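Local coordinates for putative pachytene checkpoint protein 2 (Caenorhabditis elegans, PDB 4XGU) that is an AAA+ ATPase of the PCH2 subfamily that binds and hydrolyses ATP, remodels proteins and probably plays a key role in chromosome recombination during meiosis, at residues I11-I15 with H195-R199; I15-F21 with F33-I37; K99-P105 with W125-E131. All coordinates share one frame; numbering follows the deposited sequence.

Interaction 1. Residues I11-I15 with H195-R199; sequences IHAEI and HLSIR
His195, in the last turn of the ATPase helix 185-199, meets Glu14 on strand 12-16 of the N-terminal domain in a His-carboxylate hydrogen bond. His195 ND1 donates a hydrogen bond to Glu14 OE2 at 2.5 Å, on the syn lone pair and close to the ring plane, while the carboxylate plane is turned 57° from that of the imidazole. Trp136 meets the same ring edge-to-face. Ile198, one turn on, lies against the stem of the same glutamate: its CG2 packs on Glu14 CG at 3.9 Å, and its CD1 approaches OE1. Glu14 reaches past it because its chain runs extended beyond CG (chi2 167°).

Arg199, the last residue of the helix, bends at chi2 and chi3, and its guanidinium lies flat on one face of the His12 ring, centres 3.8 Å apart and planes nearly parallel. Its CD adds a CH-pi contact over the same imidazole. His12 ND1 has a weak hydrogen bond to the backbone oxygen of Asn94. The directional bond thus fixes the rotation of His195 and gives buried Glu14 OE2 a donor, while Arg199 NE, 5.5 Å from Glu14 OE2 and not in contact, may help stabilise the carboxylate's negative charge.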
# COMPACT_ATOMS: atom_id res chain seq x y z
N ILE B 11 52.59 5.95 -22.11
CA ILE B 11 52.02 7.28 -22.19
C ILE B 11 51.40 7.45 -23.56
O ILE B 11 51.96 6.99 -24.56
CB ILE B 11 53.07 8.37 -21.94
CG1 ILE B 11 53.91 8.05 -20.71
CG2 ILE B 11 52.39 9.73 -21.78
CD1 ILE B 11 54.92 9.11 -20.36
N HIS B 12 50.24 8.10 -23.62
CA HIS B 12 49.54 8.27 -24.88
C HIS B 12 49.61 9.70 -25.39
O HIS B 12 49.89 10.63 -24.63
CB HIS B 12 48.07 7.85 -24.72
CG HIS B 12 47.90 6.41 -24.36
ND1 HIS B 12 47.56 5.44 -25.29
CD2 HIS B 12 48.01 5.76 -23.18
CE1 HIS B 12 47.48 4.27 -24.69
NE2 HIS B 12 47.75 4.44 -23.41
N ALA B 13 49.36 9.88 -26.68
CA ALA B 13 49.30 11.20 -27.26
C ALA B 13 48.15 11.30 -28.26
O ALA B 13 48.04 10.49 -29.18
CB ALA B 13 50.62 11.56 -27.92
N GLU B 14 47.29 12.30 -28.06
CA GLU B 14 46.18 12.55 -28.96
C GLU B 14 46.47 13.81 -29.75
O GLU B 14 46.80 14.85 -29.18
CB GLU B 14 44.87 12.70 -28.18
CG GLU B 14 44.59 11.55 -27.23
CD GLU B 14 43.46 11.85 -26.26
OE1 GLU B 14 42.77 12.87 -26.45
OE2 GLU B 14 43.27 11.06 -25.30
N ILE B 15 46.37 13.72 -31.08
CA ILE B 15 46.68 14.86 -31.93
C ILE B 15 45.52 15.16 -32.88
O ILE B 15 45.13 14.31 -33.68
CB ILE B 15 47.95 14.60 -32.76
CG1 ILE B 15 49.14 14.36 -31.84
CG2 ILE B 15 48.22 15.77 -33.69
CD1 ILE B 15 50.42 14.02 -32.57
N HIS B 195 37.76 10.79 -24.94
CA HIS B 195 39.12 10.27 -24.97
C HIS B 195 39.14 8.83 -25.47
O HIS B 195 39.96 8.47 -26.31
CB HIS B 195 39.76 10.36 -23.59
CG HIS B 195 40.34 11.71 -23.28
ND1 HIS B 195 41.47 12.20 -23.91
CD2 HIS B 195 39.95 12.68 -22.41
CE1 HIS B 195 41.75 13.40 -23.44
NE2 HIS B 195 40.84 13.72 -22.54
N LEU B 196 38.24 8.01 -24.95
CA LEU B 196 38.19 6.60 -25.31
C LEU B 196 37.98 6.40 -26.81
O LEU B 196 38.58 5.51 -27.41
CB LEU B 196 37.10 5.88 -24.53
CG LEU B 196 37.41 5.63 -23.06
CD1 LEU B 196 36.21 5.02 -22.36
CD2 LEU B 196 38.63 4.72 -22.91
N SER B 197 37.13 7.23 -27.40
CA SER B 197 36.86 7.16 -28.84
C SER B 197 38.14 7.41 -29.65
O SER B 197 38.33 6.82 -30.72
CB SER B 197 35.79 8.16 -29.23
OG SER B 197 36.24 9.49 -29.01
N ILE B 198 39.00 8.28 -29.14
CA ILE B 198 40.27 8.56 -29.80
C ILE B 198 41.31 7.48 -29.47
O ILE B 198 42.03 7.02 -30.36
CB ILE B 198 40.82 9.94 -29.39
CG1 ILE B 198 39.87 11.05 -29.83
CG2 ILE B 198 42.20 10.17 -29.98
CD1 ILE B 198 40.21 12.40 -29.26
N ARG B 199 41.36 7.08 -28.21
CA ARG B 199 42.27 6.03 -27.76
C ARG B 199 42.07 4.72 -28.52
O ARG B 199 43.03 4.03 -28.85
CB ARG B 199 42.09 5.77 -26.26
CG ARG B 199 43.01 6.57 -25.36
CD ARG B 199 44.10 5.69 -24.78
NE ARG B 199 44.38 5.99 -23.38
CZ ARG B 199 44.39 5.08 -22.41
NH1 ARG B 199 44.15 3.80 -22.69
NH2 ARG B 199 44.66 5.44 -21.16

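Interaction 2. Residues I15-F21 with F33-I37; sequences IRICQKF and FEELI
The small hydrophobic core of the Pch2 N-terminal domain, where helix 30-41 packs over a three-stranded sheet, is built here around Phe33. Its sheet partner is the central strand 12-16, which supplies Ile15, while Ile17 and Phe21 come from the chain that follows.

Ile15 works with both branches. Ile15 CG2 rests near Phe33 CE1 at 3.9 Å, and Ile15 CD1 continues past the ring to meet Ile37 CD1 at 3.6 Å, with Leu36 CD2 a little farther off at 4.3 Å. With CG1 beside the backbone N (chi1 -60°) and the chain extended beyond it, the terminal methyl is carried to the helical turn between Phe33 and Ile37, whose own backbone bond runs from Ile37 N to Phe33 O.

The far end of the Phe33 ring is met at its edge. Ile17 CG2 approaches CZ of Phe33 at 3.6 Å, near the ring plane, and the two side chains cross at about a right angle. Phe21 and Phe33 point at one another from opposite directions, Phe21 CZ to Phe33 CE2 at 4.1 Å; the ring planes stand 59° apart and the centroids 6.0 Å, an oblique pairing. That approach depends on Phe21 CG lying anti to the backbone N (chi1 -159°), which directs the ring toward Phe33.

Around this group, Phe66 touches Ile15 and Leu36, and Leu69 of strand 68-72 touches the same two residues. No hydrogen bond crosses between the two segments. Cohesion therefore rests on apolar burial and the fit of methyl groups and ring carbons, while backbone bonds of Ile15, such as those to His96 and Tyr98, tie the strand into its sheet.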
# COMPACT_ATOMS: atom_id res chain seq x y z
N ILE B 15 46.37 13.72 -31.08
CA ILE B 15 46.68 14.86 -31.93
C ILE B 15 45.52 15.16 -32.88
O ILE B 15 45.13 14.31 -33.68
CB ILE B 15 47.95 14.60 -32.76
CG1 ILE B 15 49.14 14.36 -31.84
CG2 ILE B 15 48.22 15.77 -33.69
CD1 ILE B 15 50.42 14.02 -32.57
N ARG B 16 44.98 16.36 -32.78
CA ARG B 16 43.90 16.79 -33.67
C ARG B 16 44.46 17.47 -34.91
O ARG B 16 45.09 18.52 -34.83
CB ARG B 16 42.95 17.74 -32.94
CG ARG B 16 41.71 18.10 -33.76
CD ARG B 16 41.24 19.51 -33.46
NE ARG B 16 41.08 19.76 -32.04
CZ ARG B 16 40.78 20.95 -31.52
NH1 ARG B 16 40.62 21.99 -32.32
NH2 ARG B 16 40.65 21.10 -30.21
N ILE B 17 44.23 16.86 -36.08
CA ILE B 17 44.63 17.47 -37.34
C ILE B 17 43.49 18.27 -37.97
O ILE B 17 42.35 18.23 -37.50
CB ILE B 17 45.08 16.41 -38.36
CG1 ILE B 17 44.10 15.24 -38.38
CG2 ILE B 17 46.49 15.94 -38.05
CD1 ILE B 17 44.51 14.12 -39.31
N CYS B 18 43.81 19.00 -39.03
CA CYS B 18 42.81 19.77 -39.76
C CYS B 18 41.92 18.84 -40.57
O CYS B 18 42.31 17.72 -40.90
CB CYS B 18 43.47 20.80 -40.68
SG CYS B 18 43.45 22.49 -40.05
N GLN B 19 40.71 19.31 -40.89
CA GLN B 19 39.83 18.56 -41.78
C GLN B 19 40.45 18.50 -43.16
O GLN B 19 40.41 17.46 -43.82
CB GLN B 19 38.44 19.19 -41.84
CG GLN B 19 37.56 18.93 -40.63
CD GLN B 19 37.90 19.83 -39.45
OE1 GLN B 19 38.63 20.81 -39.59
NE2 GLN B 19 37.36 19.50 -38.28
N LYS B 20 41.03 19.62 -43.60
CA LYS B 20 41.67 19.69 -44.91
C LYS B 20 42.87 18.76 -45.00
O LYS B 20 43.28 18.37 -46.10
CB LYS B 20 42.10 21.13 -45.23
CG LYS B 20 40.94 22.04 -45.64
CD LYS B 20 41.36 23.05 -46.70
CE LYS B 20 41.63 24.42 -46.10
NZ LYS B 20 42.13 25.38 -47.12
N PHE B 21 43.44 18.40 -43.85
CA PHE B 21 44.48 17.39 -43.80
C PHE B 21 43.87 16.04 -44.18
O PHE B 21 42.97 15.55 -43.49
CB PHE B 21 45.12 17.32 -42.41
CG PHE B 21 46.49 16.69 -42.39
CD1 PHE B 21 46.66 15.35 -42.72
CD2 PHE B 21 47.60 17.44 -42.02
CE1 PHE B 21 47.91 14.78 -42.69
CE2 PHE B 21 48.85 16.87 -42.00
CZ PHE B 21 49.01 15.54 -42.34
N PHE B 33 55.01 13.32 -37.27
CA PHE B 33 54.17 13.46 -36.08
C PHE B 33 54.92 13.04 -34.83
O PHE B 33 54.75 13.64 -33.77
CB PHE B 33 52.89 12.64 -36.23
CG PHE B 33 51.81 13.34 -36.99
CD1 PHE B 33 51.00 14.27 -36.37
CD2 PHE B 33 51.61 13.07 -38.33
CE1 PHE B 33 50.00 14.92 -37.07
CE2 PHE B 33 50.61 13.71 -39.04
CZ PHE B 33 49.81 14.64 -38.41
N GLU B 34 55.75 12.01 -34.95
CA GLU B 34 56.48 11.49 -33.80
C GLU B 34 57.57 12.47 -33.37
O GLU B 34 57.88 12.58 -32.18
CB GLU B 34 57.07 10.12 -34.12
CG GLU B 34 57.67 9.41 -32.92
CD GLU B 34 57.90 7.94 -33.17
OE1 GLU B 34 58.33 7.24 -32.22
OE2 GLU B 34 57.64 7.48 -34.30
N GLU B 35 58.13 13.18 -34.34
CA GLU B 35 59.12 14.21 -34.07
C GLU B 35 58.46 15.36 -33.32
O GLU B 35 59.03 15.91 -32.37
CB GLU B 35 59.76 14.69 -35.37
CG GLU B 35 61.29 14.71 -35.37
CD GLU B 35 61.93 13.33 -35.23
OE1 GLU B 35 61.21 12.32 -35.34
OE2 GLU B 35 63.15 13.27 -35.00
N LEU B 36 57.25 15.72 -33.75
CA LEU B 36 56.45 16.73 -33.07
C LEU B 36 56.21 16.38 -31.60
O LEU B 36 56.35 17.23 -30.73
CB LEU B 36 55.10 16.90 -33.78
CG LEU B 36 54.03 17.66 -33.00
CD1 LEU B 36 54.41 19.13 -32.85
CD2 LEU B 36 52.65 17.51 -33.64
N ILE B 37 55.85 15.13 -31.35
CA ILE B 37 55.55 14.68 -30.01
C ILE B 37 56.80 14.67 -29.12
O ILE B 37 56.73 14.98 -27.93
CB ILE B 37 54.91 13.28 -30.03
CG1 ILE B 37 53.57 13.34 -30.77
CG2 ILE B 37 54.70 12.75 -28.63
CD1 ILE B 37 52.94 11.99 -30.99

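Interaction 3. Residues K99-P105 with W125-E131; sequences KLHKDGP and WQLPCVE
His101 N donates to Pro128 O at 2.9 Å, in the carbonyl plane, and Val130 N returns a weak bond to His101 O; together they form a single beta bridge between His101 and Cys129. It joins the loop between strand 95-98 of the N-terminal sheet and strand 106-107 of the AAA+ sheet to the chain just past strand 123-127, where a cis peptide precedes Pro128. The side chain adds a weak third bond, His101 NE2 to Leu127 O at 3.2 Å, in which the oxygen lies at the ring edge.

Over one face of that imidazole sits Gln126 CG, 3.6 Å from the centroid, a CH-pi contact with the amide plane nearly perpendicular to the ring. An alanine at His101 would keep the backbone bridge but is likely to leave Gln126 CG without its aromatic cover and Leu127 O without this donor.

Farther out, Val130 CG1 packs against Lys102 CB at 3.5 Å and against Leu100 CD1. Gly104, with phi at 85°, adopts backbone angles that call for glycine and brings Pro105 over the indole of Trp125, whose NE1 is bonded to Glu211. Pro105 CB lies 3.8 Å from the centroid of the six-membered ring, almost straight above it.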
# COMPACT_ATOMS: atom_id res chain seq x y z
N LYS B 99 40.30 13.82 -36.22
CA LYS B 99 39.64 15.06 -36.57
C LYS B 99 38.22 15.00 -36.01
O LYS B 99 37.53 13.99 -36.19
CB LYS B 99 39.63 15.27 -38.09
CG LYS B 99 39.04 14.11 -38.88
CD LYS B 99 38.95 14.42 -40.36
CE LYS B 99 40.31 14.77 -40.94
NZ LYS B 99 40.22 15.11 -42.38
N LEU B 100 37.78 16.04 -35.31
CA LEU B 100 36.48 16.02 -34.65
C LEU B 100 35.35 16.37 -35.60
O LEU B 100 35.52 17.23 -36.47
CB LEU B 100 36.45 16.99 -33.46
CG LEU B 100 37.33 18.24 -33.42
CD1 LEU B 100 36.83 19.39 -34.31
CD2 LEU B 100 37.50 18.64 -31.97
N HIS B 101 34.21 15.73 -35.42
CA HIS B 101 33.05 16.02 -36.25
C HIS B 101 32.31 17.22 -35.66
O HIS B 101 32.20 17.34 -34.44
CB HIS B 101 32.11 14.81 -36.35
CG HIS B 101 32.82 13.49 -36.27
ND1 HIS B 101 33.21 12.79 -37.38
CD2 HIS B 101 33.19 12.75 -35.20
CE1 HIS B 101 33.81 11.67 -37.00
NE2 HIS B 101 33.80 11.62 -35.68
N LYS B 102 31.82 18.10 -36.53
CA LYS B 102 31.05 19.26 -36.08
C LYS B 102 29.59 19.11 -36.46
O LYS B 102 28.81 20.07 -36.38
CB LYS B 102 31.62 20.56 -36.68
CG LYS B 102 32.53 20.36 -37.88
CD LYS B 102 33.50 21.53 -37.99
CE LYS B 102 34.36 21.64 -36.74
NZ LYS B 102 35.21 22.86 -36.74
N ASP B 103 29.23 17.90 -36.86
CA ASP B 103 27.89 17.57 -37.32
C ASP B 103 26.83 17.94 -36.29
O ASP B 103 25.70 18.26 -36.64
CB ASP B 103 27.81 16.07 -37.64
CG ASP B 103 29.04 15.56 -38.37
OD1 ASP B 103 30.00 16.34 -38.56
OD2 ASP B 103 29.06 14.37 -38.75
N GLY B 104 27.21 17.89 -35.01
CA GLY B 104 26.32 18.26 -33.93
C GLY B 104 25.42 17.12 -33.50
O GLY B 104 25.38 16.07 -34.14
N PRO B 105 24.68 17.33 -32.39
CA PRO B 105 23.75 16.32 -31.87
C PRO B 105 22.53 16.14 -32.77
O PRO B 105 22.09 17.10 -33.41
CB PRO B 105 23.34 16.90 -30.51
CG PRO B 105 23.50 18.37 -30.67
CD PRO B 105 24.70 18.55 -31.57
N TRP B 125 25.34 11.53 -30.34
CA TRP B 125 26.57 12.30 -30.50
C TRP B 125 27.59 11.53 -31.33
O TRP B 125 27.83 10.35 -31.10
CB TRP B 125 27.17 12.65 -29.14
CG TRP B 125 26.33 13.57 -28.31
CD1 TRP B 125 25.39 13.21 -27.38
CD2 TRP B 125 26.37 14.99 -28.31
NE1 TRP B 125 24.84 14.34 -26.82
CE2 TRP B 125 25.43 15.44 -27.37
CE3 TRP B 125 27.12 15.94 -29.03
CZ2 TRP B 125 25.20 16.80 -27.13
CZ3 TRP B 125 26.89 17.28 -28.78
CH2 TRP B 125 25.94 17.70 -27.84
N GLN B 126 28.18 12.22 -32.29
CA GLN B 126 29.24 11.64 -33.11
C GLN B 126 30.60 11.90 -32.46
O GLN B 126 30.99 13.05 -32.29
CB GLN B 126 29.20 12.23 -34.53
CG GLN B 126 30.02 11.48 -35.55
CD GLN B 126 29.46 10.11 -35.86
OE1 GLN B 126 28.25 9.89 -35.79
NE2 GLN B 126 30.34 9.17 -36.20
N LEU B 127 31.31 10.84 -32.09
CA LEU B 127 32.56 11.00 -31.34
C LEU B 127 33.82 10.80 -32.18
O LEU B 127 33.90 9.85 -32.96
CB LEU B 127 32.58 10.02 -30.16
CG LEU B 127 31.52 10.25 -29.09
CD1 LEU B 127 31.78 9.36 -27.88
CD2 LEU B 127 31.48 11.72 -28.69
N PRO B 128 34.81 11.68 -32.00
CA PRO B 128 34.79 12.83 -31.08
C PRO B 128 34.19 14.10 -31.70
O PRO B 128 34.46 14.40 -32.86
CB PRO B 128 36.26 13.04 -30.75
CG PRO B 128 36.98 12.58 -31.97
CD PRO B 128 36.16 11.45 -32.55
N CYS B 129 33.40 14.84 -30.92
CA CYS B 129 32.72 16.03 -31.42
C CYS B 129 33.32 17.32 -30.91
O CYS B 129 34.10 17.31 -29.96
CB CYS B 129 31.23 16.00 -31.05
SG CYS B 129 30.92 15.83 -29.28
N VAL B 130 32.93 18.44 -31.50
CA VAL B 130 33.49 19.73 -31.10
C VAL B 130 33.07 20.11 -29.69
O VAL B 130 33.80 20.82 -29.02
CB VAL B 130 33.09 20.88 -32.07
CG1 VAL B 130 33.10 20.41 -33.46
CG2 VAL B 130 31.71 21.42 -31.78
N GLU B 131 31.94 19.60 -29.23
CA GLU B 131 31.34 20.06 -27.99
C GLU B 131 32.02 19.48 -26.76
O GLU B 131 32.02 20.09 -25.70
CB GLU B 131 29.84 19.73 -27.97
CG GLU B 131 29.01 20.52 -28.98
CD GLU B 131 29.01 19.92 -30.37
OE1 GLU B 131 29.75 18.95 -30.61
OE2 GLU B 131 28.25 20.41 -31.24

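The three contacts trace how an accessory domain is built and then joined to an ATPase core. Interaction 2 lies wholly within the N-terminal domain and is buried and apolar; interaction 1, also buried, uses the same strand 12-16 but faces the ATPase helix with polar and charged groups. Ile15 lies in both segments on that strand but packs only in interaction 2, facing helix 30-41, and Ala13 CB reaches Ile37 CD1 between them. Interaction 3, only partly buried, combines a backbone bridge with CH-pi and apolar packing where this connecting loop passes the AAA+ sheet. It borders both others: Ile198 packs on Pro128, and Lys99 NZ bonds the backbone oxygens of Gln19 and Phe21.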